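PDB 3AGK: peptide chain release factor subunit 1 from Aeropyrum pernix, which probably directs the termination of protein synthesis in response to the stop codons UAA, UAG and UGA. Local coordinates for residues Glu288-Leu293 with Ala352-Lys357; Pro30-Leu35 with Thr124-Ile129. One frame throughout, in Å; residues are numbered along the deposited sequence.

Interaction 1 of 2, residues Glu288-Leu293 with Ala352-Lys357; sequences EFKLHL and AEWFLK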
ATOM      1  N   GLU A 288      19.610  13.127  -8.947  1.00 51.93           N
ATOM      2  CA  GLU A 288      19.922  14.407  -9.569  1.00 55.70           C
ATOM      3  C   GLU A 288      20.208  15.471  -8.496  1.00 58.42           C
ATOM      4  O   GLU A 288      21.184  16.211  -8.585  1.00 60.12           O
ATOM      5  CB  GLU A 288      18.783  14.866 -10.478  1.00 52.97           C
ATOM      6  CG  GLU A 288      19.007  16.228 -11.113  1.00 60.16           C
ATOM      7  CD  GLU A 288      17.876  16.643 -12.046  1.00 68.18           C
ATOM      8  OE1 GLU A 288      16.862  15.918 -12.127  1.00 73.73           O
ATOM      9  OE2 GLU A 288      17.997  17.702 -12.695  1.00 71.90           O
ATOM     10  N   PHE A 289      19.350  15.525  -7.482  1.00 47.80           N
ATOM     11  CA  PHE A 289      19.521  16.442  -6.369  1.00 45.21           C
ATOM     12  C   PHE A 289      20.903  16.244  -5.733  1.00 53.73           C
ATOM     13  O   PHE A 289      21.615  17.209  -5.470  1.00 55.99           O
ATOM     14  CB  PHE A 289      18.373  16.254  -5.352  1.00 44.32           C
ATOM     15  CG  PHE A 289      18.566  16.993  -4.044  1.00 50.41           C
ATOM     16  CD1 PHE A 289      18.504  18.375  -3.987  1.00 50.34           C
ATOM     17  CD2 PHE A 289      18.788  16.293  -2.865  1.00 54.72           C
ATOM     18  CE1 PHE A 289      18.677  19.052  -2.787  1.00 51.14           C
ATOM     19  CE2 PHE A 289      18.953  16.957  -1.663  1.00 51.00           C
ATOM     20  CZ  PHE A 289      18.892  18.344  -1.619  1.00 56.32           C
ATOM     21  N   LYS A 290      21.294  14.994  -5.506  1.00 59.91           N
ATOM     22  CA  LYS A 290      22.550  14.730  -4.810  1.00 59.13           C
ATOM     23  C   LYS A 290      23.773  15.053  -5.668  1.00 54.19           C
ATOM     24  O   LYS A 290      24.776  15.546  -5.162  1.00 59.98           O
ATOM     25  CB  LYS A 290      22.602  13.292  -4.302  1.00 60.65           C
ATOM     26  CG  LYS A 290      23.339  13.161  -2.982  1.00 77.74           C
ATOM     27  CD  LYS A 290      24.770  13.715  -3.079  1.00 83.18           C
ATOM     28  CE  LYS A 290      25.256  14.302  -1.765  1.00 78.18           C
ATOM     29  NZ  LYS A 290      26.513  15.084  -1.947  1.00 80.85           N
ATOM     30  N   LEU A 291      23.671  14.787  -6.964  1.00 47.34           N
ATOM     31  CA  LEU A 291      24.708  15.132  -7.931  1.00 58.73           C
ATOM     32  C   LEU A 291      25.009  16.643  -7.943  1.00 63.74           C
ATOM     33  O   LEU A 291      26.167  17.062  -7.992  1.00 58.84           O
ATOM     34  CB  LEU A 291      24.272  14.669  -9.326  1.00 66.44           C
ATOM     35  CG  LEU A 291      25.321  14.214 -10.341  1.00 74.71           C
ATOM     36  CD1 LEU A 291      26.374  13.352  -9.668  1.00 73.66           C
ATOM     37  CD2 LEU A 291      24.663  13.458 -11.494  1.00 74.44           C
ATOM     38  N   HIS A 292      23.963  17.458  -7.901  1.00 64.19           N
ATOM     39  CA  HIS A 292      24.143  18.902  -7.822  1.00 65.56           C
ATOM     40  C   HIS A 292      24.841  19.279  -6.515  1.00 72.19           C
ATOM     41  O   HIS A 292      25.729  20.136  -6.505  1.00 70.12           O
ATOM     42  CB  HIS A 292      22.804  19.645  -7.939  1.00 63.92           C
ATOM     43  CG  HIS A 292      22.163  19.539  -9.289  1.00 60.86           C
ATOM     44  ND1 HIS A 292      22.720  20.086 -10.427  1.00 63.34           N
ATOM     45  CD2 HIS A 292      21.001  18.963  -9.680  1.00 58.97           C
ATOM     46  CE1 HIS A 292      21.936  19.841 -11.462  1.00 62.10           C
ATOM     47  NE2 HIS A 292      20.884  19.161 -11.034  1.00 62.10           N
ATOM     48  N   LEU A 293      24.431  18.645  -5.416  1.00 68.63           N
ATOM     49  CA  LEU A 293      25.064  18.879  -4.122  1.00 64.90           C
ATOM     50  C   LEU A 293      26.542  18.548  -4.189  1.00 65.19           C
ATOM     51  O   LEU A 293      27.395  19.357  -3.820  1.00 63.65           O
ATOM     52  CB  LEU A 293      24.446  17.995  -3.050  1.00 60.50           C
ATOM     53  CG  LEU A 293      23.259  18.489  -2.240  1.00 56.26           C
ATOM     54  CD1 LEU A 293      22.985  17.459  -1.145  1.00 50.34           C
ATOM     55  CD2 LEU A 293      23.554  19.838  -1.635  1.00 58.72           C
ATOM     56  N   ALA A 352      15.656   8.578   2.088  1.00 50.72           N
ATOM     57  CA  ALA A 352      14.586   9.373   2.688  1.00 52.63           C
ATOM     58  C   ALA A 352      14.972   9.943   4.045  1.00 54.09           C
ATOM     59  O   ALA A 352      14.777  11.136   4.296  1.00 50.42           O
ATOM     60  CB  ALA A 352      13.300   8.599   2.792  1.00 48.79           C
ATOM     61  N   GLU A 353      15.518   9.105   4.918  1.00 49.78           N
ATOM     62  CA  GLU A 353      15.849   9.565   6.261  1.00 59.03           C
ATOM     63  C   GLU A 353      16.982  10.603   6.263  1.00 59.47           C
ATOM     64  O   GLU A 353      16.972  11.542   7.048  1.00 64.34           O
ATOM     65  CB  GLU A 353      16.203   8.385   7.171  1.00 65.58           C
ATOM     66  CG  GLU A 353      17.635   7.917   7.069  1.00 82.63           C
ATOM     67  CD  GLU A 353      18.042   7.046   8.252  1.00100.77           C
ATOM     68  OE1 GLU A 353      18.713   6.013   8.029  1.00105.39           O
ATOM     69  OE2 GLU A 353      17.685   7.392   9.402  1.00101.57           O
ATOM     70  N   TRP A 354      17.957  10.416   5.384  1.00 52.16           N
ATOM     71  CA  TRP A 354      19.033  11.367   5.221  1.00 50.84           C
ATOM     72  C   TRP A 354      18.483  12.722   4.743  1.00 50.07           C
ATOM     73  O   TRP A 354      18.824  13.774   5.294  1.00 46.34           O
ATOM     74  CB  TRP A 354      20.040  10.822   4.211  1.00 51.37           C
ATOM     75  CG  TRP A 354      20.928  11.883   3.682  1.00 59.87           C
ATOM     76  CD1 TRP A 354      22.037  12.401   4.288  1.00 61.84           C
ATOM     77  CD2 TRP A 354      20.775  12.590   2.451  1.00 57.66           C
ATOM     78  NE1 TRP A 354      22.590  13.383   3.501  1.00 60.43           N
ATOM     79  CE2 TRP A 354      21.833  13.518   2.366  1.00 61.35           C
ATOM     80  CE3 TRP A 354      19.850  12.527   1.407  1.00 52.49           C
ATOM     81  CZ2 TRP A 354      21.991  14.374   1.274  1.00 63.40           C
ATOM     82  CZ3 TRP A 354      20.009  13.359   0.329  1.00 48.99           C
ATOM     83  CH2 TRP A 354      21.066  14.283   0.270  1.00 61.17           C
ATOM     84  N   PHE A 355      17.636  12.666   3.713  1.00 45.87           N
ATOM     85  CA  PHE A 355      16.959  13.828   3.153  1.00 44.97           C
ATOM     86  C   PHE A 355      16.184  14.610   4.209  1.00 50.84           C
ATOM     87  O   PHE A 355      16.261  15.843   4.273  1.00 49.74           O
ATOM     88  CB  PHE A 355      16.011  13.394   2.028  1.00 48.87           C
ATOM     89  CG  PHE A 355      15.254  14.540   1.379  1.00 53.96           C
ATOM     90  CD1 PHE A 355      15.933  15.578   0.752  1.00 53.38           C
ATOM     91  CD2 PHE A 355      13.862  14.560   1.371  1.00 53.83           C
ATOM     92  CE1 PHE A 355      15.232  16.622   0.149  1.00 51.39           C
ATOM     93  CE2 PHE A 355      13.160  15.601   0.774  1.00 53.89           C
ATOM     94  CZ  PHE A 355      13.846  16.633   0.166  1.00 49.49           C
ATOM     95  N   LEU A 356      15.431  13.888   5.030  1.00 45.42           N
ATOM     96  CA  LEU A 356      14.669  14.484   6.114  1.00 43.13           C
ATOM     97  C   LEU A 356      15.591  15.067   7.194  1.00 54.60           C
ATOM     98  O   LEU A 356      15.301  16.111   7.774  1.00 50.49           O
ATOM     99  CB  LEU A 356      13.751  13.429   6.750  1.00 46.14           C
ATOM    100  CG  LEU A 356      12.892  13.942   7.906  1.00 51.81           C
ATOM    101  CD1 LEU A 356      11.958  15.036   7.381  1.00 55.44           C
ATOM    102  CD2 LEU A 356      12.106  12.820   8.585  1.00 56.17           C
ATOM    103  N   LYS A 357      16.694  14.384   7.479  1.00 52.10           N
ATOM    104  CA  LYS A 357      17.584  14.834   8.550  1.00 53.46           C
ATOM    105  C   LYS A 357      18.380  16.050   8.108  1.00 50.75           C
ATOM    106  O   LYS A 357      18.529  17.005   8.857  1.00 52.64           O
ATOM    107  CB  LYS A 357      18.545  13.721   9.028  1.00 54.84           C
ATOM    108  CG  LYS A 357      19.534  14.197  10.101  1.00 53.78           C
ATOM    109  CD  LYS A 357      20.680  13.224  10.391  1.00 49.55           C
ATOM    110  CE  LYS A 357      21.367  13.638  11.694  1.00 52.25           C
ATOM    111  NZ  LYS A 357      22.621  12.907  12.002  1.00 59.41           N
TER
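Two helices of domain 3 meet here mainly through three aromatic side chains, with K290 and L293 at the side; their axes stay 13.2 Å apart and their directions diverge by 53°, so the backbones are too distant to touch and the side chains bridge the gap. The tightly enclosed part faces strands 316-322 and 362-366. F289 and F355 both hold CG anti to the backbone N, which sends each ring out from its helix. They form an offset edge-to-face pair, the edge of F355 turned to the face of F289, with planes at 84° and centroids 5.9 Å apart; CE2 of F289 comes to 4.1 Å from CD1 of F355. Both rings are buried, and both rest on L320 and A363 of those strands, while F359 adds a further edge-to-face partner for F289.

On the W354 side the approaches are as close, but burial falls off. W354, also with CG anti to N (chi1 162°), reaches across with the six-membered end of its indole, and its CH2 does most of the touching: 3.9 Å to CE2 of F289, which it meets obliquely, and 4.0 Å to CD1 of L293, which comes tip to tip at the indole edge, near the ring plane. K290 crosses at about a right angle and brings its CG to 4.1 Å from CH2 of W354, with its chain bent beyond that point. K290 is exposed, and W354 and L293 partly so, which makes this the solvent side.

With no hydrogen bond or charge pair across it, the contact rests on ring packing and burial of apolar surface, alongside the packing of both phenylalanine rings on the sheet.

Interaction 2 of 2, residues Pro30-Leu35 with Thr124-Ile129; sequences PATVLL and TDKRFI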
ATOM      1  N   PRO A  30      -7.008  -1.715  23.457  1.00 98.65           N
ATOM      2  CA  PRO A  30      -6.402  -2.851  24.169  1.00101.31           C
ATOM      3  C   PRO A  30      -7.131  -4.180  23.943  1.00101.45           C
ATOM      4  O   PRO A  30      -6.488  -5.173  23.597  1.00105.26           O
ATOM      5  CB  PRO A  30      -6.503  -2.439  25.640  1.00100.25           C
ATOM      6  CG  PRO A  30      -6.533  -0.955  25.610  1.00102.65           C
ATOM      7  CD  PRO A  30      -7.282  -0.585  24.360  1.00 99.33           C
ATOM      8  N   ALA A  31      -8.446  -4.197  24.147  1.00 97.60           N
ATOM      9  CA  ALA A  31      -9.246  -5.400  23.916  1.00 91.30           C
ATOM     10  C   ALA A  31      -9.976  -5.300  22.585  1.00 88.34           C
ATOM     11  O   ALA A  31     -10.023  -4.231  21.971  1.00 84.33           O
ATOM     12  CB  ALA A  31     -10.233  -5.616  25.045  1.00 86.86           C
ATOM     13  N   THR A  32     -10.536  -6.415  22.133  1.00 83.97           N
ATOM     14  CA  THR A  32     -11.221  -6.426  20.850  1.00 76.79           C
ATOM     15  C   THR A  32     -12.602  -5.801  20.987  1.00 73.15           C
ATOM     16  O   THR A  32     -13.596  -6.506  21.127  1.00 66.46           O
ATOM     17  CB  THR A  32     -11.339  -7.845  20.272  1.00 75.82           C
ATOM     18  OG1 THR A  32     -12.112  -8.662  21.157  1.00 76.92           O
ATOM     19  CG2 THR A  32      -9.953  -8.464  20.088  1.00 74.05           C
ATOM     20  N   VAL A  33     -12.649  -4.471  20.923  1.00 77.42           N
ATOM     21  CA  VAL A  33     -13.862  -3.714  21.223  1.00 71.54           C
ATOM     22  C   VAL A  33     -14.168  -2.597  20.215  1.00 69.90           C
ATOM     23  O   VAL A  33     -14.911  -1.660  20.526  1.00 64.46           O
ATOM     24  CB  VAL A  33     -13.782  -3.089  22.635  1.00 75.54           C
ATOM     25  CG1 VAL A  33     -13.392  -4.149  23.660  1.00 77.39           C
ATOM     26  CG2 VAL A  33     -12.799  -1.917  22.653  1.00 75.86           C
ATOM     27  N   LEU A  34     -13.590  -2.687  19.019  1.00 71.07           N
ATOM     28  CA  LEU A  34     -13.902  -1.743  17.947  1.00 66.66           C
ATOM     29  C   LEU A  34     -14.674  -2.449  16.835  1.00 64.45           C
ATOM     30  O   LEU A  34     -14.181  -3.398  16.217  1.00 75.63           O
ATOM     31  CB  LEU A  34     -12.632  -1.088  17.400  1.00 70.69           C
ATOM     32  CG  LEU A  34     -11.842  -0.224  18.392  1.00 72.72           C
ATOM     33  CD1 LEU A  34     -10.578   0.325  17.748  1.00 78.91           C
ATOM     34  CD2 LEU A  34     -12.685   0.913  18.941  1.00 66.50           C
ATOM     35  N   LEU A  35     -15.893  -1.982  16.601  1.00 57.65           N
ATOM     36  CA  LEU A  35     -16.831  -2.635  15.690  1.00 58.10           C
ATOM     37  C   LEU A  35     -16.631  -2.262  14.224  1.00 59.67           C
ATOM     38  O   LEU A  35     -16.504  -1.088  13.879  1.00 55.20           O
ATOM     39  CB  LEU A  35     -18.263  -2.299  16.111  1.00 56.61           C
ATOM     40  CG  LEU A  35     -19.426  -2.725  15.214  1.00 62.69           C
ATOM     41  CD1 LEU A  35     -19.178  -4.114  14.669  1.00 72.22           C
ATOM     42  CD2 LEU A  35     -20.729  -2.708  16.005  1.00 52.98           C
ATOM     43  N   THR A 124     -15.486  -7.484  15.775  1.00 66.28           N
ATOM     44  CA  THR A 124     -14.978  -6.675  16.870  1.00 64.03           C
ATOM     45  C   THR A 124     -13.503  -6.979  17.028  1.00 66.41           C
ATOM     46  O   THR A 124     -13.112  -8.132  17.145  1.00 75.74           O
ATOM     47  CB  THR A 124     -15.732  -6.920  18.179  1.00 67.87           C
ATOM     48  OG1 THR A 124     -15.768  -8.324  18.466  1.00 75.20           O
ATOM     49  CG2 THR A 124     -17.139  -6.394  18.064  1.00 65.98           C
ATOM     50  N   ASP A 125     -12.679  -5.943  17.002  1.00 68.58           N
ATOM     51  CA  ASP A 125     -11.245  -6.151  17.051  1.00 73.37           C
ATOM     52  C   ASP A 125     -10.571  -5.026  17.805  1.00 72.86           C
ATOM     53  O   ASP A 125     -11.243  -4.126  18.316  1.00 74.94           O
ATOM     54  CB  ASP A 125     -10.666  -6.277  15.642  1.00 73.78           C
ATOM     55  CG  ASP A 125      -9.541  -7.293  15.568  1.00 86.01           C
ATOM     56  OD1 ASP A 125      -9.620  -8.208  14.726  1.00 91.21           O
ATOM     57  OD2 ASP A 125      -8.580  -7.183  16.356  1.00 85.64           O
ATOM     58  N   LYS A 126      -9.245  -5.096  17.884  1.00 72.96           N
ATOM     59  CA  LYS A 126      -8.442  -4.067  18.537  1.00 77.80           C
ATOM     60  C   LYS A 126      -8.272  -2.865  17.589  1.00 79.59           C
ATOM     61  O   LYS A 126      -7.758  -1.805  17.974  1.00 70.96           O
ATOM     62  CB  LYS A 126      -7.090  -4.651  18.986  1.00 81.73           C
ATOM     63  CG  LYS A 126      -7.215  -5.799  20.009  1.00 81.32           C
ATOM     64  CD  LYS A 126      -5.890  -6.531  20.242  1.00 87.89           C
ATOM     65  CE  LYS A 126      -6.054  -7.735  21.175  1.00 89.08           C
ATOM     66  NZ  LYS A 126      -4.783  -8.519  21.332  1.00 96.13           N
ATOM     67  N   ARG A 127      -8.738  -3.047  16.351  1.00 82.70           N
ATOM     68  CA  ARG A 127      -8.717  -2.005  15.329  1.00 81.78           C
ATOM     69  C   ARG A 127      -9.932  -2.143  14.395  1.00 78.13           C
ATOM     70  O   ARG A 127     -10.662  -3.138  14.451  1.00 82.84           O
ATOM     71  CB  ARG A 127      -7.405  -2.071  14.533  1.00 86.45           C
ATOM     72  CG  ARG A 127      -7.209  -3.357  13.743  1.00 93.48           C
ATOM     73  CD  ARG A 127      -5.751  -3.558  13.318  1.00107.17           C
ATOM     74  NE  ARG A 127      -5.276  -2.510  12.417  1.00117.40           N
ATOM     75  CZ  ARG A 127      -4.040  -2.444  11.922  1.00130.68           C
ATOM     76  NH1 ARG A 127      -3.701  -1.450  11.110  1.00136.34           N
ATOM     77  NH2 ARG A 127      -3.141  -3.370  12.238  1.00135.80           N
ATOM     78  N   PHE A 128     -10.162  -1.137  13.555  1.00 69.49           N
ATOM     79  CA  PHE A 128     -11.172  -1.249  12.505  1.00 60.71           C
ATOM     80  C   PHE A 128     -10.651  -2.117  11.336  1.00 67.97           C
ATOM     81  O   PHE A 128      -9.467  -2.072  10.980  1.00 62.71           O
ATOM     82  CB  PHE A 128     -11.602   0.142  11.991  1.00 51.20           C
ATOM     83  CG  PHE A 128     -12.368   0.985  13.007  1.00 58.21           C
ATOM     84  CD1 PHE A 128     -13.383   0.432  13.786  1.00 59.16           C
ATOM     85  CD2 PHE A 128     -12.099   2.348  13.142  1.00 60.54           C
ATOM     86  CE1 PHE A 128     -14.091   1.212  14.703  1.00 59.06           C
ATOM     87  CE2 PHE A 128     -12.800   3.134  14.051  1.00 60.77           C
ATOM     88  CZ  PHE A 128     -13.801   2.565  14.831  1.00 63.65           C
ATOM     89  N   ILE A 129     -11.535  -2.915  10.748  1.00 70.59           N
ATOM     90  CA  ILE A 129     -11.174  -3.697   9.574  1.00 68.46           C
ATOM     91  C   ILE A 129     -11.507  -2.894   8.321  1.00 62.87           C
ATOM     92  O   ILE A 129     -12.675  -2.678   7.997  1.00 61.41           O
ATOM     93  CB  ILE A 129     -11.929  -5.030   9.530  1.00 63.28           C
ATOM     94  CG1 ILE A 129     -11.893  -5.708  10.904  1.00 63.32           C
ATOM     95  CG2 ILE A 129     -11.365  -5.922   8.416  1.00 61.54           C
ATOM     96  CD1 ILE A 129     -10.502  -5.976  11.421  1.00 66.17           C
TER
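L34, K126 and F128 share one first torsion: each holds CG anti to the carbonyl carbon and beside the backbone N (chi1 -63°, -61° and -67°). The F128 ring is thereby set obliquely against L34, with F128 CE1 3.8 Å from L34 CB; the same ring atom, F128 CE1, lies 3.4 Å from L35 O. CD1 of L34 stretches past to K126 O at 3.5 Å. On the outer side the extended K126 chain crosses T32 obliquely, K126 CG to T32 CG2 at 3.8 Å, and K126 CE passes 3.6 Å from P30 O.

L34 and D125 form an antiparallel hydrogen-bonded pair with side chains on one face, L35 and T124 pointing to the other. L34 N reaches D125 O at 2.8 Å, in the carbonyl plane; in return D125 N, above its acceptor's plane, meets L34 O at 3.1 Å. V33 and L34 together face D125, a classic beta bulge overlapping the inverse gamma turn centred on T32. D125 OD2 accepts K126 N at 2.7 Å through its anti lone pair, while OD1 pairs with R123. An alanine in place of D125 would remove both interactions and would probably loosen the chain as it enters K126.

Strand 34-39 lies between 93-98 and the outermost strand 121-125. Helix 65-82 covers V33 and L35 through T67, A70 and L75, whereas F128 meets the rings of W27 and F96.

Overall arrangement
The two contacts belong to different domains and do not touch: their centres are 40 Å apart and their nearest atoms about 21 Å. Interaction 2 lies in domain 1, at the edge of an antiparallel sheet whose other strands carry the C97-C108 disulfide; interaction 1 lies in domain 3, between helices laid on a mixed sheet. Interaction 2 combines backbone hydrogen bonds with side-chain packing; interaction 1 has side-chain contacts only. As in eukaryotic relatives, domain 1 probably reads the stop codon and domain 3 binds the GTPase partner, so the contacts lie in domains with separate tasks. Neither lies in domain 2, whose loop with the peptide-release GGQ motif is not modelled (175-186), so no distance to it can be given.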